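PDB 3QFF: N5-carboxyaminoimidazole ribonucleotide synthetase from Bacillus anthracis, which probably catalyses the ATP- and bicarbonate-dependent carboxylation of aminoimidazole ribonucleotide to N5-carboxyaminoimidazole ribonucleotide in purine biosynthesis. Local coordinates for residues 319-329 and 372-381; 337-345 and 354-362. All coordinates share one frame; numbering follows the deposited sequence.

Contact 1. Residues 319-329 and 372-381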
ATOM      1  N   VAL A 319       7.757   9.822  11.514  1.00 22.09           N
ATOM      2  CA  VAL A 319       7.757  11.232  11.907  1.00 22.49           C
ATOM      3  C   VAL A 319       6.559  11.947  11.317  1.00 22.47           C
ATOM      4  O   VAL A 319       6.297  11.848  10.119  1.00 22.55           O
ATOM      5  CB  VAL A 319       9.046  11.982  11.476  1.00 22.52           C
ATOM      6  CG1 VAL A 319       9.192  13.271  12.307  1.00 22.94           C
ATOM      7  CG2 VAL A 319      10.255  11.122  11.678  1.00 23.66           C
ATOM      8  N   ASN A 320       5.819  12.669  12.153  1.00 22.85           N
ATOM      9  CA  ASN A 320       4.690  13.452  11.665  1.00 23.75           C
ATOM     10  C   ASN A 320       5.106  14.686  10.870  1.00 23.77           C
ATOM     11  O   ASN A 320       6.075  15.353  11.234  1.00 22.91           O
ATOM     12  CB  ASN A 320       3.790  13.906  12.832  1.00 23.84           C
ATOM     13  CG  ASN A 320       2.567  13.024  13.015  1.00 24.98           C
ATOM     14  OD1 ASN A 320       2.276  12.140  12.204  1.00 24.37           O
ATOM     15  ND2 ASN A 320       1.827  13.280  14.085  1.00 26.96           N
ATOM     16  N   ILE A 321       4.344  14.972   9.807  1.00 24.28           N
ATOM     17  CA  ILE A 321       4.496  16.182   8.995  1.00 25.24           C
ATOM     18  C   ILE A 321       3.310  17.118   9.230  1.00 25.66           C
ATOM     19  O   ILE A 321       2.205  16.906   8.730  1.00 25.82           O
ATOM     20  CB  ILE A 321       4.684  15.867   7.481  1.00 25.23           C
ATOM     21  CG1 ILE A 321       5.873  14.919   7.287  1.00 24.56           C
ATOM     22  CG2 ILE A 321       4.852  17.167   6.635  1.00 25.68           C
ATOM     23  CD1 ILE A 321       5.841  14.155   5.974  1.00 26.15           C
ATOM     24  N   LEU A 322       3.560  18.160  10.015  1.00 26.54           N
ATOM     25  CA  LEU A 322       2.546  19.183  10.290  1.00 27.69           C
ATOM     26  C   LEU A 322       2.620  20.274   9.226  1.00 28.47           C
ATOM     27  O   LEU A 322       3.540  20.278   8.411  1.00 29.08           O
ATOM     28  CB  LEU A 322       2.735  19.766  11.700  1.00 27.51           C
ATOM     29  CG  LEU A 322       2.902  18.762  12.866  1.00 27.77           C
ATOM     30  CD1 LEU A 322       3.003  19.512  14.217  1.00 27.45           C
ATOM     31  CD2 LEU A 322       1.745  17.774  12.898  1.00 27.54           C
ATOM     32  N   GLY A 323       1.636  21.171   9.214  1.00 29.23           N
ATOM     33  CA  GLY A 323       1.651  22.340   8.332  1.00 30.75           C
ATOM     34  C   GLY A 323       2.977  23.089   8.370  1.00 31.35           C
ATOM     35  O   GLY A 323       3.507  23.454   7.324  1.00 30.91           O
ATOM     36  N   GLU A 324       3.523  23.286   9.571  1.00 32.27           N
ATOM     37  CA  GLU A 324       4.828  23.955   9.750  1.00 33.05           C
ATOM     38  C   GLU A 324       6.029  23.184   9.157  1.00 33.07           C
ATOM     39  O   GLU A 324       7.142  23.722   9.100  1.00 33.14           O
ATOM     40  CB  GLU A 324       5.094  24.225  11.235  1.00 33.38           C
ATOM     41  CG  GLU A 324       5.401  22.949  12.039  1.00 35.90           C
ATOM     42  CD  GLU A 324       5.993  23.211  13.418  1.00 38.59           C
ATOM     43  OE1 GLU A 324       7.064  23.844  13.509  1.00 39.30           O
ATOM     44  OE2 GLU A 324       5.401  22.744  14.415  1.00 37.65           O
ATOM     45  N   HIS A 325       5.824  21.930   8.746  1.00 32.38           N
ATOM     46  CA  HIS A 325       6.925  21.112   8.207  1.00 31.52           C
ATOM     47  C   HIS A 325       6.852  20.851   6.702  1.00 31.78           C
ATOM     48  O   HIS A 325       7.837  20.425   6.114  1.00 31.26           O
ATOM     49  CB  HIS A 325       7.021  19.750   8.908  1.00 30.83           C
ATOM     50  CG  HIS A 325       7.120  19.827  10.400  1.00 31.00           C
ATOM     51  ND1 HIS A 325       6.149  19.316  11.236  1.00 29.31           N
ATOM     52  CD2 HIS A 325       8.081  20.339  11.207  1.00 29.84           C
ATOM     53  CE1 HIS A 325       6.504  19.515  12.492  1.00 28.92           C
ATOM     54  NE2 HIS A 325       7.673  20.131  12.502  1.00 29.66           N
ATOM     55  N   ILE A 326       5.690  21.057   6.091  1.00 32.50           N
ATOM     56  CA  ILE A 326       5.478  20.615   4.705  1.00 33.73           C
ATOM     57  C   ILE A 326       6.477  21.277   3.728  1.00 34.46           C
ATOM     58  O   ILE A 326       7.026  20.615   2.846  1.00 34.10           O
ATOM     59  CB  ILE A 326       3.994  20.783   4.255  1.00 33.82           C
ATOM     60  CG1 ILE A 326       3.757  20.221   2.843  1.00 35.51           C
ATOM     61  CG2 ILE A 326       3.532  22.240   4.330  1.00 34.35           C
ATOM     62  CD1 ILE A 326       3.770  18.685   2.778  1.00 36.47           C
ATOM     63  N   GLU A 327       6.739  22.571   3.911  1.00 34.63           N
ATOM     64  CA  GLU A 327       7.699  23.262   3.054  1.00 35.36           C
ATOM     65  C   GLU A 327       9.097  22.668   3.203  1.00 34.65           C
ATOM     66  O   GLU A 327       9.796  22.466   2.210  1.00 34.71           O
ATOM     67  CB  GLU A 327       7.700  24.764   3.321  1.00 35.92           C
ATOM     68  CG  GLU A 327       8.142  25.579   2.114  1.00 39.89           C
ATOM     69  CD  GLU A 327       8.288  27.069   2.400  1.00 45.51           C
ATOM     70  OE1 GLU A 327       7.319  27.701   2.897  1.00 47.00           O
ATOM     71  OE2 GLU A 327       9.379  27.612   2.101  1.00 47.72           O
ATOM     72  N   GLY A 328       9.491  22.354   4.435  1.00 33.58           N
ATOM     73  CA  GLY A 328      10.777  21.706   4.683  1.00 32.96           C
ATOM     74  C   GLY A 328      10.904  20.341   4.015  1.00 32.79           C
ATOM     75  O   GLY A 328      11.967  19.990   3.501  1.00 32.31           O
ATOM     76  N   VAL A 329       9.819  19.568   4.036  1.00 32.25           N
ATOM     77  CA  VAL A 329       9.792  18.243   3.407  1.00 32.22           C
ATOM     78  C   VAL A 329       9.995  18.357   1.881  1.00 32.63           C
ATOM     79  O   VAL A 329      10.864  17.686   1.304  1.00 32.05           O
ATOM     80  CB  VAL A 329       8.468  17.487   3.727  1.00 31.92           C
ATOM     81  CG1 VAL A 329       8.348  16.193   2.892  1.00 30.75           C
ATOM     82  CG2 VAL A 329       8.373  17.165   5.234  1.00 31.10           C
ATOM     83  N   ALA A 372      16.252  11.662  10.715  1.00 32.37           N
ATOM     84  CA  ALA A 372      15.257  12.716  10.934  1.00 32.82           C
ATOM     85  C   ALA A 372      15.884  14.036  11.407  1.00 32.87           C
ATOM     86  O   ALA A 372      15.566  15.099  10.880  1.00 33.12           O
ATOM     87  CB  ALA A 372      14.172  12.249  11.918  1.00 32.44           C
ATOM     88  N   LYS A 373      16.774  13.958  12.392  1.00 33.39           N
ATOM     89  CA  LYS A 373      17.485  15.146  12.889  1.00 33.76           C
ATOM     90  C   LYS A 373      18.263  15.836  11.770  1.00 33.58           C
ATOM     91  O   LYS A 373      18.138  17.054  11.575  1.00 33.13           O
ATOM     92  CB  LYS A 373      18.459  14.762  14.010  1.00 34.01           C
ATOM     93  CG  LYS A 373      17.880  14.797  15.400  1.00 36.17           C
ATOM     94  CD  LYS A 373      18.969  14.528  16.446  1.00 40.09           C
ATOM     95  CE  LYS A 373      18.967  13.084  16.911  1.00 41.30           C
ATOM     96  NZ  LYS A 373      17.830  12.851  17.869  1.00 44.23           N
ATOM     97  N   SER A 374      19.037  15.042  11.021  1.00 33.59           N
ATOM     98  CA  SER A 374      19.959  15.575  10.014  1.00 34.27           C
ATOM     99  C   SER A 374      19.237  16.303   8.889  1.00 34.11           C
ATOM    100  O   SER A 374      19.822  17.153   8.218  1.00 34.41           O
ATOM    101  CB  SER A 374      20.899  14.481   9.465  1.00 34.28           C
ATOM    102  OG  SER A 374      20.249  13.627   8.536  1.00 35.19           O
ATOM    103  N   LEU A 375      17.960  15.985   8.701  1.00 33.99           N
ATOM    104  CA  LEU A 375      17.148  16.631   7.679  1.00 34.00           C
ATOM    105  C   LEU A 375      16.813  18.078   8.022  1.00 34.07           C
ATOM    106  O   LEU A 375      16.462  18.861   7.139  1.00 33.56           O
ATOM    107  CB  LEU A 375      15.862  15.831   7.431  1.00 34.29           C
ATOM    108  CG  LEU A 375      16.015  14.454   6.759  1.00 34.72           C
ATOM    109  CD1 LEU A 375      14.699  13.694   6.757  1.00 35.51           C
ATOM    110  CD2 LEU A 375      16.525  14.608   5.331  1.00 35.89           C
ATOM    111  N   HIS A 376      16.908  18.412   9.312  1.00 34.21           N
ATOM    112  CA  HIS A 376      16.597  19.749   9.837  1.00 34.28           C
ATOM    113  C   HIS A 376      15.211  20.260   9.451  1.00 33.60           C
ATOM    114  O   HIS A 376      15.026  21.440   9.146  1.00 34.34           O
ATOM    115  CB  HIS A 376      17.723  20.749   9.492  1.00 34.78           C
ATOM    116  CG  HIS A 376      19.014  20.434  10.181  1.00 35.81           C
ATOM    117  ND1 HIS A 376      19.177  20.569  11.544  1.00 37.59           N
ATOM    118  CD2 HIS A 376      20.186  19.950   9.707  1.00 36.36           C
ATOM    119  CE1 HIS A 376      20.395  20.183  11.879  1.00 38.60           C
ATOM    120  NE2 HIS A 376      21.028  19.803  10.782  1.00 38.52           N
ATOM    121  N   ILE A 377      14.240  19.354   9.440  1.00 32.42           N
ATOM    122  CA  ILE A 377      12.852  19.721   9.190  1.00 30.83           C
ATOM    123  C   ILE A 377      12.118  19.923  10.516  1.00 30.60           C
ATOM    124  O   ILE A 377      11.239  20.778  10.627  1.00 30.12           O
ATOM    125  CB  ILE A 377      12.141  18.635   8.349  1.00 30.79           C
ATOM    126  CG1 ILE A 377      12.751  18.562   6.937  1.00 30.42           C
ATOM    127  CG2 ILE A 377      10.642  18.891   8.279  1.00 29.16           C
ATOM    128  CD1 ILE A 377      12.405  17.277   6.175  1.00 29.71           C
ATOM    129  N   TRP A 378      12.488  19.131  11.521  1.00 30.99           N
ATOM    130  CA  TRP A 378      11.753  19.118  12.789  1.00 31.34           C
ATOM    131  C   TRP A 378      12.520  19.773  13.945  1.00 31.94           C
ATOM    132  O   TRP A 378      12.288  19.434  15.100  1.00 31.78           O
ATOM    133  CB  TRP A 378      11.307  17.688  13.150  1.00 30.84           C
ATOM    134  CG  TRP A 378      10.445  17.049  12.073  1.00 30.69           C
ATOM    135  CD1 TRP A 378       9.095  17.187  11.914  1.00 30.04           C
ATOM    136  CD2 TRP A 378      10.890  16.208  10.999  1.00 30.06           C
ATOM    137  NE1 TRP A 378       8.667  16.480  10.808  1.00 29.69           N
ATOM    138  CE2 TRP A 378       9.747  15.860  10.237  1.00 29.96           C
ATOM    139  CE3 TRP A 378      12.137  15.698  10.615  1.00 30.84           C
ATOM    140  CZ2 TRP A 378       9.818  15.032   9.106  1.00 29.55           C
ATOM    141  CZ3 TRP A 378      12.206  14.873   9.494  1.00 31.08           C
ATOM    142  CH2 TRP A 378      11.048  14.550   8.755  1.00 30.42           C
ATOM    143  N   ASP A 379      13.400  20.729  13.626  1.00 33.22           N
ATOM    144  CA  ASP A 379      14.233  21.415  14.631  1.00 34.58           C
ATOM    145  C   ASP A 379      13.418  22.026  15.785  1.00 34.51           C
ATOM    146  O   ASP A 379      13.866  22.029  16.936  1.00 34.90           O
ATOM    147  CB  ASP A 379      15.124  22.485  13.968  1.00 35.45           C
ATOM    148  CG  ASP A 379      16.376  21.897  13.303  1.00 38.27           C
ATOM    149  OD1 ASP A 379      16.905  22.517  12.355  1.00 42.94           O
ATOM    150  OD2 ASP A 379      16.855  20.825  13.722  1.00 43.98           O
ATOM    151  N   HIS A 380      12.236  22.542  15.465  1.00 35.18           N
ATOM    152  CA  HIS A 380      11.274  23.033  16.458  1.00 35.98           C
ATOM    153  C   HIS A 380      10.962  21.953  17.509  1.00 36.84           C
ATOM    154  O   HIS A 380      11.148  22.169  18.719  1.00 36.36           O
ATOM    155  CB  HIS A 380       9.997  23.501  15.741  1.00 35.64           C
ATOM    156  CG  HIS A 380       8.940  24.064  16.645  1.00 35.57           C
ATOM    157  ND1 HIS A 380       7.640  24.239  16.233  1.00 36.03           N
ATOM    158  CD2 HIS A 380       8.986  24.490  17.931  1.00 35.68           C
ATOM    159  CE1 HIS A 380       6.928  24.748  17.223  1.00 36.42           C
ATOM    160  NE2 HIS A 380       7.723  24.911  18.265  1.00 33.94           N
ATOM    161  N   GLN A 381      10.524  20.787  17.036  1.00 37.56           N
ATOM    162  CA  GLN A 381      10.175  19.669  17.914  1.00 38.62           C
ATOM    163  C   GLN A 381      11.377  19.192  18.709  1.00 39.53           C
ATOM    164  O   GLN A 381      11.273  18.974  19.918  1.00 39.52           O
ATOM    165  CB  GLN A 381       9.543  18.513  17.121  1.00 38.34           C
ATOM    166  CG  GLN A 381       8.062  18.736  16.752  1.00 37.07           C
ATOM    167  CD  GLN A 381       7.841  19.880  15.765  1.00 36.00           C
ATOM    168  OE1 GLN A 381       8.706  20.181  14.930  1.00 36.17           O
ATOM    169  NE2 GLN A 381       6.682  20.512  15.850  1.00 32.65           N
TER
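The indole of Trp378 packs on Val319, midway along strand 316-322, and on His325 in the first turn of the following helix. Val319 CG1 stands over one face of the five-membered ring, 3.5 Å from its centroid, a CH-pi contact that suits a branched side chain; the valine places this methyl there by setting it anti to the backbone N (chi1 -161°). Ile377 CG2 covers the opposite face of the indole, whose edge points at the face of the His325 imidazole, an edge-to-face pair with planes at 50°. Glu324 CG covers the other face of that imidazole.

Polar contacts form a chain. His325 ND1 accepts a bond from Leu322 N, which leaves NE2 to donate to Gln381 OE1 at 2.6 Å, from above the carbonyl plane of the amide. With both nitrogens engaged, the rotation of the ring is fixed. The other end of the Gln381 amide, NE2, donates to Glu324 OE2 (2.9 Å), and His380 ND1 meets Glu324 OE1 on its syn lone pair at 2.8 Å, a His-carboxylate bond. A glutamine suits the middle of this chain because its amide can accept and donate at once. A weak bond from Trp378 NE1 to Asn320 O, 2.9 Å long, gives the buried indole N-H a backbone acceptor.

Apolar packing completes the contact. Ile377 CG2 lies 3.8 Å from His325 CB and its CD1 near Val329, where Gly328 lets the isoleucine come close to the helix backbone.

The contact thus brings the turn between helices 365-374 and 379-382 against the strand-to-helix junction at 322-323, part of the carboxylase family's C-terminal domain. His225 of strand 223-229 and Val358 of strand 354-361, flanking strand 316-322 in the sheet, also touch Trp378.

Contact 2. Residues 337-345 and 354-362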
ATOM      1  N   THR A 337      16.178   9.500   1.006  1.00 34.85           N
ATOM      2  CA  THR A 337      16.615   8.103   0.891  1.00 34.60           C
ATOM      3  C   THR A 337      16.279   7.291   2.156  1.00 34.04           C
ATOM      4  O   THR A 337      16.477   7.767   3.283  1.00 33.70           O
ATOM      5  CB  THR A 337      18.135   8.004   0.562  1.00 34.78           C
ATOM      6  OG1 THR A 337      18.517   6.626   0.400  1.00 37.33           O
ATOM      7  CG2 THR A 337      18.966   8.607   1.663  1.00 34.52           C
ATOM      8  N   GLY A 338      15.759   6.077   1.967  1.00 33.06           N
ATOM      9  CA  GLY A 338      15.358   5.217   3.086  1.00 32.17           C
ATOM     10  C   GLY A 338      14.170   5.757   3.881  1.00 31.60           C
ATOM     11  O   GLY A 338      13.901   5.295   4.994  1.00 31.89           O
ATOM     12  N   CYS A 339      13.469   6.732   3.303  1.00 30.36           N
ATOM     13  CA  CYS A 339      12.322   7.375   3.924  1.00 30.17           C
ATOM     14  C   CYS A 339      11.128   7.136   3.024  1.00 29.61           C
ATOM     15  O   CYS A 339      11.261   7.169   1.793  1.00 30.11           O
ATOM     16  CB  CYS A 339      12.550   8.881   4.075  1.00 29.96           C
ATOM     17  SG  CYS A 339      13.982   9.335   5.082  1.00 33.14           S
ATOM     18  N   TYR A 340       9.969   6.894   3.629  1.00 27.55           N
ATOM     19  CA  TYR A 340       8.758   6.577   2.868  1.00 26.26           C
ATOM     20  C   TYR A 340       7.662   7.585   3.180  1.00 25.88           C
ATOM     21  O   TYR A 340       7.059   7.583   4.272  1.00 24.23           O
ATOM     22  CB  TYR A 340       8.349   5.108   3.101  1.00 26.03           C
ATOM     23  CG  TYR A 340       9.472   4.200   2.661  1.00 26.64           C
ATOM     24  CD1 TYR A 340      10.491   3.838   3.548  1.00 26.33           C
ATOM     25  CD2 TYR A 340       9.575   3.788   1.326  1.00 26.85           C
ATOM     26  CE1 TYR A 340      11.566   3.047   3.141  1.00 28.17           C
ATOM     27  CE2 TYR A 340      10.646   2.983   0.909  1.00 29.08           C
ATOM     28  CZ  TYR A 340      11.635   2.623   1.816  1.00 28.57           C
ATOM     29  OH  TYR A 340      12.701   1.852   1.408  1.00 29.57           O
ATOM     30  N   LEU A 341       7.437   8.461   2.203  1.00 24.64           N
ATOM     31  CA  LEU A 341       6.594   9.630   2.384  1.00 24.75           C
ATOM     32  C   LEU A 341       5.122   9.318   2.165  1.00 24.17           C
ATOM     33  O   LEU A 341       4.755   8.673   1.183  1.00 24.82           O
ATOM     34  CB  LEU A 341       7.059  10.749   1.436  1.00 25.07           C
ATOM     35  CG  LEU A 341       6.400  12.129   1.460  1.00 26.58           C
ATOM     36  CD1 LEU A 341       6.492  12.788   2.853  1.00 28.65           C
ATOM     37  CD2 LEU A 341       7.036  13.027   0.396  1.00 28.43           C
ATOM     38  N   HIS A 342       4.287   9.764   3.097  1.00 23.71           N
ATOM     39  CA  HIS A 342       2.842   9.764   2.911  1.00 24.12           C
ATOM     40  C   HIS A 342       2.313  11.182   3.030  1.00 24.36           C
ATOM     41  O   HIS A 342       2.598  11.877   4.003  1.00 24.75           O
ATOM     42  CB  HIS A 342       2.177   8.818   3.912  1.00 24.03           C
ATOM     43  CG  HIS A 342       2.696   7.418   3.811  1.00 23.70           C
ATOM     44  ND1 HIS A 342       2.018   6.417   3.150  1.00 24.70           N
ATOM     45  CD2 HIS A 342       3.869   6.877   4.209  1.00 23.31           C
ATOM     46  CE1 HIS A 342       2.736   5.306   3.185  1.00 23.69           C
ATOM     47  NE2 HIS A 342       3.872   5.566   3.805  1.00 23.99           N
ATOM     48  N   LEU A 343       1.581  11.623   2.022  1.00 24.59           N
ATOM     49  CA  LEU A 343       0.962  12.939   2.094  1.00 25.25           C
ATOM     50  C   LEU A 343      -0.532  12.811   1.834  1.00 25.18           C
ATOM     51  O   LEU A 343      -0.955  12.047   0.973  1.00 24.36           O
ATOM     52  CB  LEU A 343       1.649  13.936   1.149  1.00 25.53           C
ATOM     53  CG  LEU A 343       3.128  14.237   1.446  1.00 25.60           C
ATOM     54  CD1 LEU A 343       3.749  15.096   0.341  1.00 25.19           C
ATOM     55  CD2 LEU A 343       3.309  14.935   2.791  1.00 24.71           C
ATOM     56  N   TYR A 344      -1.323  13.556   2.596  1.00 25.07           N
ATOM     57  CA  TYR A 344      -2.750  13.282   2.706  1.00 26.55           C
ATOM     58  C   TYR A 344      -3.640  14.030   1.699  1.00 27.77           C
ATOM     59  O   TYR A 344      -4.832  13.753   1.599  1.00 27.72           O
ATOM     60  CB  TYR A 344      -3.216  13.567   4.146  1.00 26.24           C
ATOM     61  CG  TYR A 344      -2.422  12.870   5.252  1.00 23.94           C
ATOM     62  CD1 TYR A 344      -2.279  13.469   6.513  1.00 23.15           C
ATOM     63  CD2 TYR A 344      -1.850  11.607   5.056  1.00 22.19           C
ATOM     64  CE1 TYR A 344      -1.585  12.837   7.554  1.00 21.92           C
ATOM     65  CE2 TYR A 344      -1.139  10.963   6.091  1.00 21.80           C
ATOM     66  CZ  TYR A 344      -1.022  11.588   7.335  1.00 21.21           C
ATOM     67  OH  TYR A 344      -0.339  10.972   8.341  1.00 21.36           O
ATOM     68  N   GLY A 345      -3.067  14.969   0.952  1.00 29.15           N
ATOM     69  CA  GLY A 345      -3.836  15.720  -0.050  1.00 30.79           C
ATOM     70  C   GLY A 345      -4.695  16.835   0.527  1.00 32.44           C
ATOM     71  O   GLY A 345      -5.721  17.197  -0.050  1.00 31.90           O
ATOM     72  N   LYS A 354      -2.113  18.056  10.571  1.00 29.68           N
ATOM     73  CA  LYS A 354      -1.337  16.908  10.131  1.00 28.47           C
ATOM     74  C   LYS A 354      -1.473  16.790   8.624  1.00 27.35           C
ATOM     75  O   LYS A 354      -2.568  16.559   8.119  1.00 27.49           O
ATOM     76  CB  LYS A 354      -1.821  15.635  10.852  1.00 28.62           C
ATOM     77  CG  LYS A 354      -1.409  15.591  12.331  1.00 28.56           C
ATOM     78  CD  LYS A 354      -2.138  14.488  13.097  1.00 29.69           C
ATOM     79  CE  LYS A 354      -1.850  14.601  14.618  1.00 30.55           C
ATOM     80  NZ  LYS A 354      -2.555  13.518  15.361  1.00 29.08           N
ATOM     81  N   MET A 355      -0.363  16.980   7.909  1.00 27.08           N
ATOM     82  CA  MET A 355      -0.366  17.016   6.431  1.00 26.59           C
ATOM     83  C   MET A 355       0.111  15.693   5.834  1.00 25.89           C
ATOM     84  O   MET A 355      -0.211  15.379   4.695  1.00 25.35           O
ATOM     85  CB  MET A 355       0.527  18.159   5.901  1.00 26.97           C
ATOM     86  CG  MET A 355       0.196  19.549   6.508  1.00 27.81           C
ATOM     87  SD  MET A 355      -1.483  20.105   6.185  1.00 32.58           S
ATOM     88  CE  MET A 355      -1.419  20.368   4.405  1.00 29.72           C
ATOM     89  N   GLY A 356       0.905  14.955   6.606  1.00 24.75           N
ATOM     90  CA  GLY A 356       1.411  13.652   6.204  1.00 23.70           C
ATOM     91  C   GLY A 356       2.237  13.024   7.301  1.00 23.08           C
ATOM     92  O   GLY A 356       2.197  13.463   8.473  1.00 22.99           O
ATOM     93  N   HIS A 357       2.986  11.992   6.923  1.00 22.57           N
ATOM     94  CA  HIS A 357       4.010  11.398   7.779  1.00 21.88           C
ATOM     95  C   HIS A 357       5.099  10.765   6.912  1.00 22.41           C
ATOM     96  O   HIS A 357       4.874  10.460   5.731  1.00 22.43           O
ATOM     97  CB  HIS A 357       3.404  10.361   8.750  1.00 21.63           C
ATOM     98  CG  HIS A 357       2.828   9.155   8.071  1.00 20.27           C
ATOM     99  ND1 HIS A 357       1.520   9.101   7.638  1.00 18.93           N
ATOM    100  CD2 HIS A 357       3.372   7.949   7.781  1.00 18.22           C
ATOM    101  CE1 HIS A 357       1.289   7.918   7.095  1.00 17.65           C
ATOM    102  NE2 HIS A 357       2.396   7.201   7.168  1.00 17.48           N
ATOM    103  N   VAL A 358       6.275  10.574   7.490  1.00 21.75           N
ATOM    104  CA  VAL A 358       7.317   9.834   6.809  1.00 22.72           C
ATOM    105  C   VAL A 358       7.765   8.679   7.701  1.00 22.49           C
ATOM    106  O   VAL A 358       8.008   8.867   8.900  1.00 22.68           O
ATOM    107  CB  VAL A 358       8.501  10.758   6.356  1.00 23.12           C
ATOM    108  CG1 VAL A 358       9.124  11.481   7.541  1.00 23.64           C
ATOM    109  CG2 VAL A 358       9.562   9.970   5.582  1.00 24.20           C
ATOM    110  N   ASN A 359       7.833   7.481   7.112  1.00 21.71           N
ATOM    111  CA  ASN A 359       8.360   6.307   7.778  1.00 21.54           C
ATOM    112  C   ASN A 359       9.807   6.072   7.378  1.00 22.87           C
ATOM    113  O   ASN A 359      10.104   5.771   6.207  1.00 22.39           O
ATOM    114  CB  ASN A 359       7.504   5.082   7.434  1.00 21.38           C
ATOM    115  CG  ASN A 359       6.170   5.095   8.154  1.00 20.61           C
ATOM    116  OD1 ASN A 359       6.058   5.640   9.261  1.00 22.40           O
ATOM    117  ND2 ASN A 359       5.153   4.518   7.536  1.00 20.65           N
ATOM    118  N   ILE A 360      10.699   6.218   8.350  1.00 23.28           N
ATOM    119  CA  ILE A 360      12.119   6.048   8.116  1.00 24.36           C
ATOM    120  C   ILE A 360      12.516   4.649   8.552  1.00 25.41           C
ATOM    121  O   ILE A 360      12.558   4.352   9.754  1.00 25.39           O
ATOM    122  CB  ILE A 360      12.958   7.091   8.902  1.00 23.99           C
ATOM    123  CG1 ILE A 360      12.465   8.512   8.630  1.00 23.65           C
ATOM    124  CG2 ILE A 360      14.457   6.953   8.560  1.00 25.08           C
ATOM    125  CD1 ILE A 360      13.063   9.561   9.592  1.00 24.45           C
ATOM    126  N   LEU A 361      12.816   3.804   7.570  1.00 26.52           N
ATOM    127  CA  LEU A 361      13.167   2.410   7.798  1.00 28.28           C
ATOM    128  C   LEU A 361      14.679   2.239   7.866  1.00 28.96           C
ATOM    129  O   LEU A 361      15.412   2.796   7.044  1.00 29.66           O
ATOM    130  CB  LEU A 361      12.588   1.538   6.676  1.00 28.22           C
ATOM    131  CG  LEU A 361      11.299   0.729   6.896  1.00 30.57           C
ATOM    132  CD1 LEU A 361      10.134   1.568   7.388  1.00 30.51           C
ATOM    133  CD2 LEU A 361      10.931   0.032   5.600  1.00 29.59           C
ATOM    134  N   ASN A 362      15.148   1.482   8.856  1.00 29.88           N
ATOM    135  CA  ASN A 362      16.577   1.215   9.030  1.00 30.40           C
ATOM    136  C   ASN A 362      16.775   0.011   9.929  1.00 31.24           C
ATOM    137  O   ASN A 362      15.976  -0.216  10.849  1.00 30.86           O
ATOM    138  CB  ASN A 362      17.308   2.442   9.611  1.00 30.19           C
ATOM    139  CG  ASN A 362      18.810   2.417   9.329  1.00 30.09           C
ATOM    140  OD1 ASN A 362      19.576   1.745  10.013  1.00 29.38           O
ATOM    141  ND2 ASN A 362      19.224   3.141   8.302  1.00 29.44           N
TER
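Tyr344, with the most surface buried here, lies across the backbone of the partner strand just past the end of strand 339-343. Gly356 CA sits under one face of its ring, 3.4 Å from the centroid. Glycine suits this place because its bare CA comes close beneath the phenol and beside His342 O. Gly356 and Met355 together face Ile321 as a classic beta bulge. At the far end of the ring, Tyr344 OH and His357 ND1 share a hydrogen bond of 2.7 Å.

His357 is next in buried surface. Its CG stands between the backbone N and the carbonyl carbon (chi1 65°), bringing the imidazole alongside that of His342, its hydrogen-bonded partner in the antiparallel ladder. The two imidazoles are nearly parallel, at 9°, but slid apart, and it is His342 CB that lies over the His357 face, 3.7 Å from its centroid.

Tyr340 pairs with Asn359 further along the same face of the sheet. Its N donates to Asn359 O at 2.8 Å, and its CE1 packs on Leu361 CD2, 3.9 Å away. The phenol hydroxyl is bonded to Glu291 of the second subunit. Cys339, Leu341, Val358 and Ile360 line the other face.

One face of this hairpin is therefore apolar, whereas the other gathers aromatic rings that also carry polar atoms. His342 NE2 and Asn359 ND2 both bond to Asp288 of helix 286-289, whose carboxylate would probably favour a protonated His342, whereas the Tyr340 hydroxyl is satisfied across the dimer.

Both contacts are largely buried and share one antiparallel sheet, in which strands 316-322 and 354-361 are neighbours. Contact 2 is nested in the chain loop that contact 1 closes. They touch directly: Ile321 O lies 2.7 Å from Met355 N, a probable hydrogen bond, and Ile321 packs on Leu341. Contact 2 forms the outermost pair of strands at one side of the sheet within this chain, through a backbone ladder, and Leu343 makes backbone bonds to the second subunit. Contact 1 instead joins a strand-to-helix junction to a turn between two helices through side-chain bonds and one indole, becomes more exposed at His380, and is touched by no other protein chain of the assembly.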